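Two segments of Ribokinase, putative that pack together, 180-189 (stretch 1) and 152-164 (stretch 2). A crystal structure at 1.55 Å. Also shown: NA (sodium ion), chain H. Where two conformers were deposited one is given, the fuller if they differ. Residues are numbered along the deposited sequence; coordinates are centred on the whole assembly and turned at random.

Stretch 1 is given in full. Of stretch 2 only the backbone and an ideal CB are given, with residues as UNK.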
# COMPACT_ATOMS: atom_id res chain seq x y z
N ARG B 180 -21.03 -3.75 19.04
CA ARG B 180 -21.80 -3.25 20.19
C ARG B 180 -21.52 -4.04 21.48
O ARG B 180 -21.30 -3.44 22.53
CB ARG B 180 -23.31 -3.29 19.89
CG ARG B 180 -23.79 -2.20 18.94
CD ARG B 180 -25.34 -2.18 18.88
NE ARG B 180 -25.86 -3.43 18.29
CZ ARG B 180 -26.02 -3.63 16.99
NH1 ARG B 180 -26.48 -4.81 16.57
NH2 ARG B 180 -25.69 -2.69 16.10
N ARG B 181 -21.48 -5.37 21.39
CA ARG B 181 -21.18 -6.19 22.57
C ARG B 181 -19.80 -5.86 23.15
O ARG B 181 -19.65 -5.70 24.37
CB ARG B 181 -21.33 -7.67 22.26
CG ARG B 181 -20.78 -8.62 23.31
CD ARG B 181 -21.58 -8.56 24.60
NE ARG B 181 -21.17 -9.65 25.46
CZ ARG B 181 -21.65 -9.87 26.68
NH1 ARG B 181 -22.58 -9.07 27.19
NH2 ARG B 181 -21.19 -10.88 27.39
N SER B 182 -18.81 -5.74 22.27
CA SER B 182 -17.44 -5.46 22.73
C SER B 182 -17.33 -4.15 23.48
O SER B 182 -16.62 -4.07 24.50
CB SER B 182 -16.49 -5.52 21.53
OG SER B 182 -16.48 -6.82 20.99
N ILE B 183 -18.02 -3.13 22.98
CA ILE B 183 -18.06 -1.81 23.59
C ILE B 183 -18.81 -1.85 24.93
O ILE B 183 -18.35 -1.21 25.91
CB ILE B 183 -18.71 -0.79 22.64
CG1 ILE B 183 -17.78 -0.56 21.43
CG2 ILE B 183 -19.01 0.52 23.36
CD1 ILE B 183 -18.49 0.09 20.23
N GLU B 184 -19.93 -2.59 24.99
CA GLU B 184 -20.60 -2.81 26.29
C GLU B 184 -19.63 -3.37 27.36
O GLU B 184 -19.51 -2.84 28.46
CB GLU B 184 -21.85 -3.71 26.13
CG GLU B 184 -23.07 -2.97 25.51
CD GLU B 184 -24.05 -3.92 24.81
OE1 GLU B 184 -25.02 -3.43 24.16
OE2 GLU B 184 -23.84 -5.16 24.92
N LEU B 185 -18.84 -4.38 27.00
CA LEU B 185 -17.88 -4.99 27.91
C LEU B 185 -16.68 -4.10 28.25
O LEU B 185 -16.12 -4.20 29.34
CB LEU B 185 -17.36 -6.30 27.30
CG LEU B 185 -18.39 -7.42 27.03
CD1 LEU B 185 -17.68 -8.56 26.32
CD2 LEU B 185 -19.11 -7.91 28.32
N ALA B 186 -16.25 -3.28 27.30
CA ALA B 186 -15.00 -2.52 27.46
C ALA B 186 -15.08 -1.47 28.57
O ALA B 186 -16.12 -0.84 28.75
CB ALA B 186 -14.62 -1.83 26.14
N THR B 187 -13.97 -1.21 29.24
CA THR B 187 -13.90 -0.09 30.20
C THR B 187 -13.63 1.23 29.47
O THR B 187 -14.16 2.27 29.83
CB THR B 187 -12.77 -0.29 31.21
OG1 THR B 187 -12.70 -1.67 31.62
CG2 THR B 187 -12.93 0.69 32.39
N TYR B 188 -12.76 1.19 28.46
CA TYR B 188 -12.46 2.38 27.69
C TYR B 188 -12.41 1.99 26.21
O TYR B 188 -12.18 0.82 25.91
CB TYR B 188 -11.09 3.01 28.09
CG TYR B 188 -10.71 2.88 29.55
CD1 TYR B 188 -9.99 1.80 30.02
CD2 TYR B 188 -11.10 3.87 30.48
CE1 TYR B 188 -9.63 1.70 31.34
CE2 TYR B 188 -10.76 3.76 31.82
CZ TYR B 188 -10.02 2.68 32.23
OH TYR B 188 -9.64 2.54 33.56
N ILE B 189 -12.62 2.96 25.32
CA ILE B 189 -12.36 2.70 23.89
C ILE B 189 -11.39 3.76 23.39
O ILE B 189 -11.50 4.95 23.71
CB ILE B 189 -13.70 2.56 23.06
CG1 ILE B 189 -13.43 2.22 21.59
CG2 ILE B 189 -14.62 3.80 23.20
CD1 ILE B 189 -14.70 1.92 20.82
N UNK B 152 -10.74 -12.23 23.84
CA UNK B 152 -10.04 -11.48 24.89
C UNK B 152 -10.98 -10.51 25.59
O UNK B 152 -10.90 -10.33 26.82
CB UNK B 152 -8.85 -10.72 24.30
N UNK B 153 -11.85 -9.87 24.82
CA UNK B 153 -12.80 -8.94 25.41
C UNK B 153 -13.76 -9.63 26.36
O UNK B 153 -14.01 -9.11 27.46
CB UNK B 153 -13.59 -8.22 24.31
N UNK B 154 -14.28 -10.79 25.93
CA UNK B 154 -15.17 -11.56 26.80
C UNK B 154 -14.47 -11.97 28.08
O UNK B 154 -15.03 -11.82 29.18
CB UNK B 154 -15.69 -12.80 26.07
N UNK B 155 -13.27 -12.48 27.97
CA UNK B 155 -12.54 -13.03 29.10
C UNK B 155 -12.08 -11.95 30.06
O UNK B 155 -12.16 -12.10 31.27
CB UNK B 155 -11.34 -13.83 28.61
N UNK B 156 -11.60 -10.83 29.53
CA UNK B 156 -11.18 -9.79 30.45
C UNK B 156 -12.37 -9.23 31.23
O UNK B 156 -12.24 -8.91 32.43
CB UNK B 156 -10.47 -8.67 29.69
N UNK B 157 -13.52 -9.08 30.57
CA UNK B 157 -14.72 -8.51 31.20
C UNK B 157 -15.20 -9.46 32.28
O UNK B 157 -15.63 -9.03 33.33
CB UNK B 157 -15.83 -8.26 30.17
N UNK B 158 -15.08 -10.75 32.02
CA UNK B 158 -15.61 -11.70 32.99
C UNK B 158 -14.66 -11.83 34.19
O UNK B 158 -15.11 -12.02 35.33
CB UNK B 158 -15.83 -13.06 32.33
N UNK B 159 -13.36 -11.65 33.96
CA UNK B 159 -12.36 -11.59 35.03
C UNK B 159 -12.33 -10.26 35.79
O UNK B 159 -11.59 -10.13 36.78
CB UNK B 159 -10.97 -11.86 34.44
N UNK B 160 -13.11 -9.29 35.33
CA UNK B 160 -13.19 -7.96 35.94
C UNK B 160 -11.89 -7.15 35.81
O UNK B 160 -11.62 -6.29 36.64
CB UNK B 160 -13.55 -8.10 37.42
N UNK B 161 -11.10 -7.40 34.77
CA UNK B 161 -9.87 -6.59 34.53
C UNK B 161 -10.26 -5.39 33.68
O UNK B 161 -10.90 -5.58 32.64
CB UNK B 161 -8.78 -7.41 33.84
N UNK B 162 -9.96 -4.15 34.15
CA UNK B 162 -10.31 -2.96 33.32
C UNK B 162 -9.48 -3.02 32.02
O UNK B 162 -8.32 -3.38 32.07
CB UNK B 162 -10.04 -1.66 34.07
N UNK B 163 -10.09 -2.72 30.89
CA UNK B 163 -9.32 -2.80 29.64
C UNK B 163 -9.79 -1.77 28.65
O UNK B 163 -10.97 -1.41 28.57
CB UNK B 163 -9.43 -4.20 29.02
N UNK B 164 -8.81 -1.26 27.88
CA UNK B 164 -9.12 -0.46 26.69
C UNK B 164 -9.44 -1.40 25.52
O UNK B 164 -8.70 -2.35 25.31
CB UNK B 164 -7.96 0.47 26.34
NA NA H . -18.38 -0.76 28.31

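Stretch 2 runs as a helix beside helix 180-185, the axes crossing at 27° with a closest approach of 9.6 Å, and then returns as a strand parallel to 188-189. Position 152 has nothing of stretch 1 within reach of its CB, so this contact sets no preference; the residue is His152.

At 153 the CB points toward stretch 1, lying 4.6 Å from both Ser182 OG and Leu185 CD1. A small side chain, polar or apolar, would suit this mixed setting. It is Thr153, whose OG1 stands 3.9 Å from Ser182 OG; a water bridges the gap, donating to Thr153 OG1 (2.7 Å) and to Ser182 OG (2.9 Å).

At 154 the CB points sideways, but the guanidinium of Arg181 lies within range of a long side chain. A glutamate would reach and answer the charge; a glutamine could also accept a hydrogen bond, without the charge. Glu154 curls round (chi1 and chi2 both m) to form a two-pronged salt bridge: Arg181 NE to Glu154 OE2 at 3.0 Å, Arg181 NH2 to Glu154 OE1 at 3.1 Å. The carboxylate meets the guanidinium at its edge, where the N-H groups point.

Positions 155 and 156 do not touch stretch 1; they are Glu155 and Leu156. At 157 the CB faces stretch 1 and already lies 3.8 Å from Leu185 CD2, so a small apolar residue fits. Ala157 makes that contact with its methyl alone.

Positions 158 and 159 are likewise free of stretch 1; they are Gln158 and Ala159. At 160 phi is +67°, which favours glycine, and Gly160 closes the helix in a Schellman motif. At 161 the CB points away and stretch 1 sets no preference; the residue is Val161.

At 162 phi is -65° and psi 137°, values proline tolerates, and the ideal CB is 3.6 Å from Thr187 OG1; other compact residues could also fit. Pro162 has no N-H to offer, and its CB lies 4.5 Å from Tyr188 CE1.

At 163 the backbone does much of the work: its N donates to Thr187 OG1 (2.9 Å), while its O accepts from Thr187 N (3.1 Å) and Tyr188 N (3.2 Å). The CB points away, so only a side chain that turns back could cover the end of the helix. An aromatic or long aliphatic could do so. Phe163, with chi1 p, brings CZ to 3.5 Å from Ala186 CA and 4.2 Å from Leu185 CB.

At 164 the CB shares a sheet face with Tyr188, suiting an apolar residue. Ile164 packs CG1 3.7 Å from Tyr188 CD1.

Stretch 2 (152-164) HTEELAQAGVPFI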
# COMPACT_ATOMS: atom_id res chain seq x y z
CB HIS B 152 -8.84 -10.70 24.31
CG HIS B 152 -7.75 -11.56 23.77
ND1 HIS B 152 -7.50 -12.85 24.20
CD2 HIS B 152 -6.81 -11.28 22.84
CE1 HIS B 152 -6.47 -13.34 23.51
NE2 HIS B 152 -6.04 -12.40 22.68
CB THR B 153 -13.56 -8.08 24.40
OG1 THR B 153 -14.43 -8.87 23.61
CG2 THR B 153 -12.56 -7.41 23.50
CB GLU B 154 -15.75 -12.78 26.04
CG GLU B 154 -16.70 -12.41 24.89
CD GLU B 154 -18.08 -11.93 25.39
OE1 GLU B 154 -18.41 -12.12 26.59
OE2 GLU B 154 -18.83 -11.37 24.57
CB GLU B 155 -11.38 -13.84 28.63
CG GLU B 155 -11.87 -15.15 27.99
CD GLU B 155 -10.77 -16.06 27.61
OE1 GLU B 155 -9.61 -15.71 27.91
OE2 GLU B 155 -11.07 -17.13 26.99
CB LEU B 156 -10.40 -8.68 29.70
CG LEU B 156 -9.02 -9.10 29.23
CD1 LEU B 156 -8.59 -8.12 28.14
CD2 LEU B 156 -7.99 -9.11 30.38
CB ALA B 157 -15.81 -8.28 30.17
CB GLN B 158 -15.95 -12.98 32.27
CG GLN B 158 -14.90 -13.99 32.20
CD GLN B 158 -15.26 -15.14 33.10
OE1 GLN B 158 -16.34 -15.73 32.96
NE2 GLN B 158 -14.36 -15.47 34.04
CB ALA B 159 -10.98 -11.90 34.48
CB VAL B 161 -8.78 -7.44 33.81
CG1 VAL B 161 -7.56 -6.55 33.44
CG2 VAL B 161 -8.35 -8.63 34.64
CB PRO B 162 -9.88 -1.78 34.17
CG PRO B 162 -9.09 -2.31 35.31
CD PRO B 162 -9.22 -3.80 35.38
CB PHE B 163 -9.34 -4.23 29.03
CG PHE B 163 -10.69 -4.67 28.49
CD1 PHE B 163 -10.99 -4.59 27.13
CD2 PHE B 163 -11.66 -5.19 29.34
CE1 PHE B 163 -12.22 -5.00 26.61
CE2 PHE B 163 -12.90 -5.63 28.85
CZ PHE B 163 -13.20 -5.55 27.49
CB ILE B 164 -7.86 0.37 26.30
CG1 ILE B 164 -7.40 1.31 27.44
CG2 ILE B 164 -8.21 1.22 25.02
CD1 ILE B 164 -6.18 2.18 27.07
O HOH W 1 -16.84 -9.28 22.50
O HOH W 2 -18.68 -0.62 30.76
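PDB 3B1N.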